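Deoxycytidylate deaminase (Cyanophage S-TIM5, PDB 4P9E) probably catalyses the zinc-dependent hydrolytic deamination of dCMP to dUMP, and is inhibited by dTTP bound at an allosteric site. Local coordinates at residues Val68-Gln73 with Ser96-Cys101; Val30-Val35 with Ser89-Thr94; Gln21-Lys26 with Gly44-Pro49. All blocks are in the same frame, centred on the assembly; numbering follows the deposited sequence.

Contact 1. Residues Val68-Gln73 with Ser96-Cys101; sequences VLHAEQ and SPCPDC. With ZN (zinc ion), chain B.
His-70 meets Cys-98 and Cys-101 around a zinc ion, the HAE and PCxxC signature of the cytidine and deoxycytidylate deaminases, which joins the first turns of helices 71-80 and 99-107. ND1 of His-70 stands 2.0 Å from the zinc, and both sulfurs approach the imidazole at its edge, Cys-98 SG in the plane of the ring. A water 2.5 Å from the zinc is the fourth ligand.

The tight part is the buried side. Cys-101 gives up more surface here than any other residue of the two segments, and its SG is 3.9 Å from Glu-72 CB in the first turn of helix 71-80. Glu-72 bends at chi2 (88°), which turns CD back toward the metal site. Its OE2 is 3.4 Å from Pro-97 CB, the two side chains crossing at about a right angle. Behind Pro-97 stand Ile-125 and Leu-128 of helix 123-130.

The outer side is looser. His-70 and Cys-98 are partly exposed, and the carboxylate of Asp-100 is not in contact with the ring, its OD2 6.0 Å from His-70 ND1. Hydrogen bonding between the segments runs through the zinc-bound water, which donates to Glu-72 OE2 (2.6 Å) and accepts from Cys-98 N. That arrangement fits the role predicted for Glu-72, a proton donor beside the water that probably attacks the substrate in this family.

Each segment is also braced internally. Cys-98, the N-cap of its helix, accepts from Cys-101 N through SG, the same atom that holds zinc. Within 68-73, His-70 N donates to Gln-73 OE1 over 3.0 Å, reaching the amide oxygen from above its plane, 52° out of it, while Gln-73 NE2 sits 3.9 Å from Cys-101 SG.

Contact 2. Residues Val30-Val35 with Ser89-Thr94; sequences VGAIVV and SELFCT
Ile-33 and Phe-92 form an antiparallel hydrogen-bonded pair near the middle of this strand pairing, with Val-35 and Glu-90 as the next such pair. Phe-92 N donates to Ile-33 O and Ile-33 N donates back to Phe-92 O, each at 2.8 Å. Ala-32 with Cys-93 and Val-34 with Leu-91 are the non-hydrogen-bonded pairs.

The Phe-92 side chain can be walked outward. Phe-92 CB lies 4.0 Å from Ile-33 O and 4.2 Å from Ile-33 CB. CG lies anti to the carbonyl carbon (chi1 -69°), and beyond it the ring has Ile-33 O near its plane, at the edge. CD2 and CE2 share one partner, Val-35 CG2, each 3.9 Å from it. The ring also stacks on Tyr-114 and meets Tyr-12 with the planes inclined at about 50°.

Where the 89-94 chain turns its corner, Thr-94 extends the ladder with its hydroxyl: Gly-31 N donates to Thr-94 OG1 at 3.0 Å, while Thr-94 N returns a bond to Gly-31 O. OG1 sits between the backbone N and the carbonyl carbon (chi1 53°), the rotamer that presents it to Gly-31.

Strands 31-36 and 90-93 lie inside the mixed sheet, flanked by 39-45 and 112-115. Ile-33 and Val-35 pack on helix 6-20, whereas on the opposite face Ala-32, Leu-91 and Cys-93 lie against Ala-71 and Glu-72 of helix 71-80.

Contact 3. Residues Gln21-Lys26 with Gly44-Pro49; sequences QVSNCK and GWNGTP
Trp-45 receives Val-22 over one face of its indole and has Ser-23 beside it. The methyl CG1 of Val-22 makes a CH-pi contact, 3.8 Å from the centroid of the six-membered ring and 20° off its normal, shifted toward the rim above CE2 and CZ2. Farther along the indole, CD1 comes 3.7 Å from Ser-23 CA. Ile-8 of a third subunit packs on both Val-22 and Trp-45.

Asn-46 and Ser-23 carry the polar half. Ser-23 OG, anti to its backbone N (chi1 177°), lies 2.5 Å from Asn-46 OD1 and 2.6 Å from Asn-46 O, separations shorter than usual and not to be read closely at this resolution; which oxygen receives the proton is not settled. The same OG accepts from Cys-25 N at 3.3 Å, closing an ST turn. These contacts fasten the loop after helix 6-20 to the end of strand 39-45 and the segment beyond it, a part of the deaminase fold that handles nucleotides: Trp-45 and Gly-47 bind dCMP and dTTP, and Asn-46 binds dTMP, in other crystals of this protein.

The Asn-46 amide is held at both ends, with ND2 donating to Met-28 O and OD1 weakly accepting from Val-30 N. Cys-25, modelled in two conformers and disulfide-bonded to Cys-57, has its SG near Gly-47 CA in the conformer described; the backbone conformation of Gly-47 is one that glycine allows.

How the contacts relate
From the N terminus, helix 6-20 runs into segment 21-26, and contact 3 closes the loop that holds strand 31-36 and most of strand 39-45. Segment 30-35 lies inside that loop but pairs far ahead with 89-94, so contact 2 crosses contact 3. It crosses contact 1 as well, since 68-73 falls within its span and 96-101 beyond it. Contacts 3 and 1 follow in series, joined by a probable hydrogen bond from Leu-69 N to Gly-47 O. Ala-32 N likewise probably bonds to Gly-44 O, linking contacts 2 and 3 within the sheet, while Ala-71 CB seats the zinc-bearing helix start of contact 1 on Val-30 and Gly-31.

Contact 1. Residues Val68-Gln73 with Ser96-Cys101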
# COMPACT_ATOMS: atom_id res chain seq x y z
N VAL A 68 11.54 26.58 8.52
CA VAL A 68 11.59 26.14 7.14
C VAL A 68 12.18 24.73 7.04
O VAL A 68 13.17 24.41 7.70
CB VAL A 68 12.30 27.16 6.20
CG1 VAL A 68 12.46 28.48 6.90
CG2 VAL A 68 13.64 26.63 5.72
N LEU A 69 11.53 23.89 6.24
CA LEU A 69 11.98 22.53 6.01
C LEU A 69 12.98 22.49 4.87
O LEU A 69 12.86 23.23 3.90
CB LEU A 69 10.79 21.65 5.64
CG LEU A 69 9.62 21.78 6.61
CD1 LEU A 69 8.35 22.15 5.86
CD2 LEU A 69 9.46 20.50 7.37
N HIS A 70 13.97 21.62 4.98
CA HIS A 70 14.89 21.38 3.89
C HIS A 70 14.17 20.55 2.85
O HIS A 70 13.18 19.89 3.15
CB HIS A 70 16.13 20.65 4.40
CG HIS A 70 16.92 21.45 5.39
ND1 HIS A 70 18.00 20.92 6.06
CD2 HIS A 70 16.80 22.73 5.80
CE1 HIS A 70 18.50 21.84 6.87
NE2 HIS A 70 17.79 22.95 6.73
N ALA A 71 14.67 20.60 1.62
CA ALA A 71 14.10 19.85 0.51
C ALA A 71 13.99 18.36 0.85
O ALA A 71 13.02 17.70 0.48
CB ALA A 71 14.95 20.05 -0.73
N GLU A 72 14.99 17.85 1.55
CA GLU A 72 15.05 16.43 1.88
C GLU A 72 13.98 16.10 2.92
O GLU A 72 13.33 15.07 2.83
CB GLU A 72 16.45 16.04 2.39
CG GLU A 72 17.63 16.37 1.46
CD GLU A 72 18.19 17.78 1.68
OE1 GLU A 72 17.41 18.74 1.90
OE2 GLU A 72 19.44 17.93 1.62
N GLN A 73 13.81 16.97 3.91
CA GLN A 73 12.70 16.87 4.84
C GLN A 73 11.30 16.83 4.17
O GLN A 73 10.45 16.03 4.54
CB GLN A 73 12.78 17.98 5.88
CG GLN A 73 13.84 17.70 6.92
CD GLN A 73 14.28 18.93 7.69
OE1 GLN A 73 13.73 20.01 7.54
NE2 GLN A 73 15.31 18.75 8.52
N SER A 96 24.42 18.68 -1.35
CA SER A 96 24.86 17.82 -0.27
C SER A 96 23.95 18.09 0.93
O SER A 96 23.60 19.24 1.17
CB SER A 96 26.34 18.11 0.03
OG SER A 96 26.67 18.01 1.42
N PRO A 97 23.50 17.04 1.64
CA PRO A 97 22.61 17.28 2.78
C PRO A 97 23.29 17.62 4.10
O PRO A 97 24.40 17.20 4.37
CB PRO A 97 21.84 15.96 2.91
CG PRO A 97 22.72 14.97 2.31
CD PRO A 97 23.45 15.64 1.20
N CYS A 98 22.58 18.40 4.92
CA CYS A 98 23.03 18.77 6.25
C CYS A 98 23.09 17.55 7.15
O CYS A 98 22.61 16.49 6.76
CB CYS A 98 22.09 19.85 6.84
SG CYS A 98 20.50 19.26 7.49
N PRO A 99 23.70 17.67 8.34
CA PRO A 99 23.71 16.51 9.24
C PRO A 99 22.32 16.02 9.67
O PRO A 99 22.16 14.81 9.83
CB PRO A 99 24.49 17.03 10.46
CG PRO A 99 25.40 18.03 9.89
CD PRO A 99 24.59 18.73 8.84
N ASP A 100 21.34 16.91 9.84
CA ASP A 100 20.00 16.52 10.28
C ASP A 100 19.24 15.73 9.21
O ASP A 100 18.46 14.82 9.51
CB ASP A 100 19.17 17.75 10.69
CG ASP A 100 19.86 18.62 11.75
OD1 ASP A 100 20.61 18.05 12.60
OD2 ASP A 100 19.67 19.86 11.71
N CYS A 101 19.45 16.10 7.95
CA CYS A 101 18.84 15.35 6.88
C CYS A 101 19.58 14.02 6.71
O CYS A 101 18.96 12.98 6.53
CB CYS A 101 18.83 16.18 5.60
SG CYS A 101 17.73 17.63 5.70
ZN ZN B . 19.20 19.40 5.74
O HOH W 1 20.04 19.65 3.46

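Contact 2. Residues Val30-Val35 with Ser89-Thr94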
# COMPACT_ATOMS: atom_id res chain seq x y z
N VAL A 30 17.05 24.73 -2.82
CA VAL A 30 17.38 23.31 -2.88
C VAL A 30 16.20 22.50 -3.41
O VAL A 30 15.04 22.77 -3.08
CB VAL A 30 17.76 22.77 -1.48
CG1 VAL A 30 18.40 21.39 -1.58
CG2 VAL A 30 18.69 23.75 -0.78
N GLY A 31 16.49 21.50 -4.23
CA GLY A 31 15.47 20.59 -4.69
C GLY A 31 15.89 19.18 -4.38
O GLY A 31 17.07 18.88 -4.36
N ALA A 32 14.92 18.31 -4.12
CA ALA A 32 15.20 16.88 -3.96
C ALA A 32 14.17 16.03 -4.70
O ALA A 32 13.05 16.46 -4.92
CB ALA A 32 15.29 16.50 -2.47
N ILE A 33 14.58 14.83 -5.08
CA ILE A 33 13.78 13.88 -5.85
C ILE A 33 14.06 12.49 -5.32
O ILE A 33 15.21 12.10 -5.21
CB ILE A 33 14.18 13.93 -7.34
CG1 ILE A 33 13.56 15.14 -8.01
CG2 ILE A 33 13.70 12.73 -8.08
CD1 ILE A 33 12.07 15.06 -8.10
N VAL A 34 13.01 11.74 -4.96
CA VAL A 34 13.18 10.34 -4.60
C VAL A 34 12.90 9.43 -5.80
O VAL A 34 11.89 9.57 -6.49
CB VAL A 34 12.34 9.93 -3.36
CG1 VAL A 34 12.41 8.42 -3.14
CG2 VAL A 34 12.87 10.64 -2.12
N VAL A 35 13.83 8.52 -6.07
CA VAL A 35 13.66 7.59 -7.18
C VAL A 35 13.81 6.15 -6.70
O VAL A 35 14.70 5.83 -5.93
CB VAL A 35 14.65 7.87 -8.32
CG1 VAL A 35 14.42 6.90 -9.47
CG2 VAL A 35 14.51 9.31 -8.80
N SER A 89 15.33 3.25 -2.03
CA SER A 89 15.27 4.30 -3.02
C SER A 89 16.58 5.06 -3.09
O SER A 89 17.50 4.82 -2.30
CB SER A 89 14.16 5.28 -2.69
OG SER A 89 14.52 6.03 -1.54
N GLU A 90 16.65 5.99 -4.03
CA GLU A 90 17.78 6.91 -4.14
C GLU A 90 17.33 8.35 -4.09
O GLU A 90 16.26 8.69 -4.58
CB GLU A 90 18.52 6.67 -5.43
CG GLU A 90 18.48 5.23 -5.85
CD GLU A 90 19.60 4.88 -6.77
OE1 GLU A 90 19.46 5.08 -7.99
OE2 GLU A 90 20.63 4.42 -6.25
N LEU A 91 18.16 9.19 -3.51
CA LEU A 91 17.85 10.59 -3.40
C LEU A 91 18.69 11.41 -4.39
O LEU A 91 19.91 11.36 -4.34
CB LEU A 91 18.17 11.02 -1.99
CG LEU A 91 17.81 12.46 -1.66
CD1 LEU A 91 16.32 12.66 -1.85
CD2 LEU A 91 18.23 12.72 -0.23
N PHE A 92 18.05 12.15 -5.30
CA PHE A 92 18.77 13.17 -6.07
C PHE A 92 18.51 14.53 -5.46
O PHE A 92 17.39 15.01 -5.45
CB PHE A 92 18.34 13.20 -7.53
CG PHE A 92 18.74 12.00 -8.30
CD1 PHE A 92 19.82 12.05 -9.16
CD2 PHE A 92 18.05 10.81 -8.17
CE1 PHE A 92 20.19 10.93 -9.87
CE2 PHE A 92 18.42 9.70 -8.87
CZ PHE A 92 19.49 9.76 -9.72
N CYS A 93 19.56 15.16 -4.95
CA CYS A 93 19.40 16.48 -4.41
C CYS A 93 20.32 17.48 -5.14
O CYS A 93 21.38 17.11 -5.64
CB CYS A 93 19.65 16.43 -2.90
SG CYS A 93 19.00 17.88 -2.01
N THR A 94 19.90 18.74 -5.24
CA THR A 94 20.79 19.77 -5.77
C THR A 94 21.98 19.99 -4.84
O THR A 94 23.07 20.32 -5.29
CB THR A 94 20.09 21.13 -5.98
OG1 THR A 94 19.43 21.53 -4.78
CG2 THR A 94 19.07 21.04 -7.10

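Contact 3. Residues Gln21-Lys26 with Gly44-Pro49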
# COMPACT_ATOMS: atom_id res chain seq x y z
N GLN A 21 13.99 25.76 -7.85
CA GLN A 21 13.67 27.11 -8.26
C GLN A 21 12.25 27.53 -7.89
O GLN A 21 11.87 28.69 -8.06
CB GLN A 21 13.91 27.29 -9.75
CG GLN A 21 15.34 27.01 -10.15
CD GLN A 21 16.29 28.08 -9.67
OE1 GLN A 21 16.26 29.21 -10.16
NE2 GLN A 21 17.16 27.74 -8.70
N VAL A 22 11.47 26.59 -7.38
CA VAL A 22 10.12 26.86 -6.89
C VAL A 22 10.21 27.46 -5.49
O VAL A 22 9.32 28.21 -5.06
CB VAL A 22 9.29 25.57 -6.87
CG1 VAL A 22 7.98 25.76 -6.12
CG2 VAL A 22 9.03 25.08 -8.29
N SER A 23 11.27 27.13 -4.78
CA SER A 23 11.46 27.59 -3.43
C SER A 23 11.56 29.12 -3.30
O SER A 23 11.69 29.80 -4.32
CB SER A 23 12.84 27.16 -2.88
OG SER A 23 13.07 27.67 -1.58
N ASN A 24 11.49 29.64 -2.11
CA ASN A 24 11.37 31.07 -1.90
C ASN A 24 12.50 31.66 -1.03
O ASN A 24 12.46 32.83 -0.63
CB ASN A 24 10.04 31.40 -1.22
CG ASN A 24 9.32 32.51 -1.93
OD1 ASN A 24 8.52 32.27 -2.83
ND2 ASN A 24 9.60 33.75 -1.53
N CYS A 25 13.49 30.83 -0.73
CA CYS A 25 14.56 31.23 0.15
C CYS A 25 15.65 31.94 -0.64
O CYS A 25 16.04 31.50 -1.71
CB CYS A 25 15.09 30.02 0.90
SG CYS A 25 13.81 29.04 1.63
N LYS A 26 16.10 33.06 -0.10
CA LYS A 26 17.04 33.91 -0.80
C LYS A 26 18.45 33.42 -0.54
O LYS A 26 19.35 33.64 -1.34
CB LYS A 26 16.85 35.36 -0.36
CG LYS A 26 15.41 35.85 -0.45
CD LYS A 26 14.81 35.56 -1.81
CE LYS A 26 13.29 35.66 -1.79
NZ LYS A 26 12.69 35.09 -3.03
N GLY A 44 10.60 17.64 -3.53
CA GLY A 44 10.66 18.50 -2.37
C GLY A 44 11.59 19.65 -2.60
O GLY A 44 12.55 19.58 -3.37
N TRP A 45 11.30 20.75 -1.92
CA TRP A 45 12.16 21.89 -2.00
C TRP A 45 12.20 22.58 -0.66
O TRP A 45 11.50 22.20 0.28
CB TRP A 45 11.73 22.83 -3.13
CG TRP A 45 10.32 23.36 -2.99
CD1 TRP A 45 9.92 24.43 -2.24
CD2 TRP A 45 9.13 22.84 -3.62
NE1 TRP A 45 8.58 24.61 -2.36
CE2 TRP A 45 8.06 23.66 -3.19
CE3 TRP A 45 8.88 21.78 -4.49
CZ2 TRP A 45 6.75 23.44 -3.61
CZ3 TRP A 45 7.57 21.56 -4.91
CH2 TRP A 45 6.52 22.39 -4.47
N ASN A 46 13.06 23.57 -0.49
CA ASN A 46 13.18 24.15 0.83
C ASN A 46 12.22 25.31 1.06
O ASN A 46 11.98 26.11 0.17
CB ASN A 46 14.63 24.51 1.17
CG ASN A 46 15.18 25.58 0.28
OD1 ASN A 46 14.64 25.86 -0.78
ND2 ASN A 46 16.26 26.20 0.71
N GLY A 47 11.66 25.38 2.26
CA GLY A 47 10.72 26.43 2.57
C GLY A 47 9.85 26.16 3.78
O GLY A 47 10.03 25.19 4.50
N THR A 48 8.90 27.05 3.98
CA THR A 48 7.98 27.00 5.12
C THR A 48 6.83 26.04 4.87
O THR A 48 6.44 25.80 3.72
CB THR A 48 7.38 28.40 5.42
OG1 THR A 48 6.49 28.79 4.36
CG2 THR A 48 8.48 29.43 5.57
N PRO A 49 6.28 25.52 5.96
CA PRO A 49 5.23 24.51 5.92
C PRO A 49 3.96 25.08 5.32
O PRO A 49 3.73 26.28 5.42
CB PRO A 49 5.02 24.18 7.39
CG PRO A 49 6.33 24.40 8.00
CD PRO A 49 6.93 25.57 7.28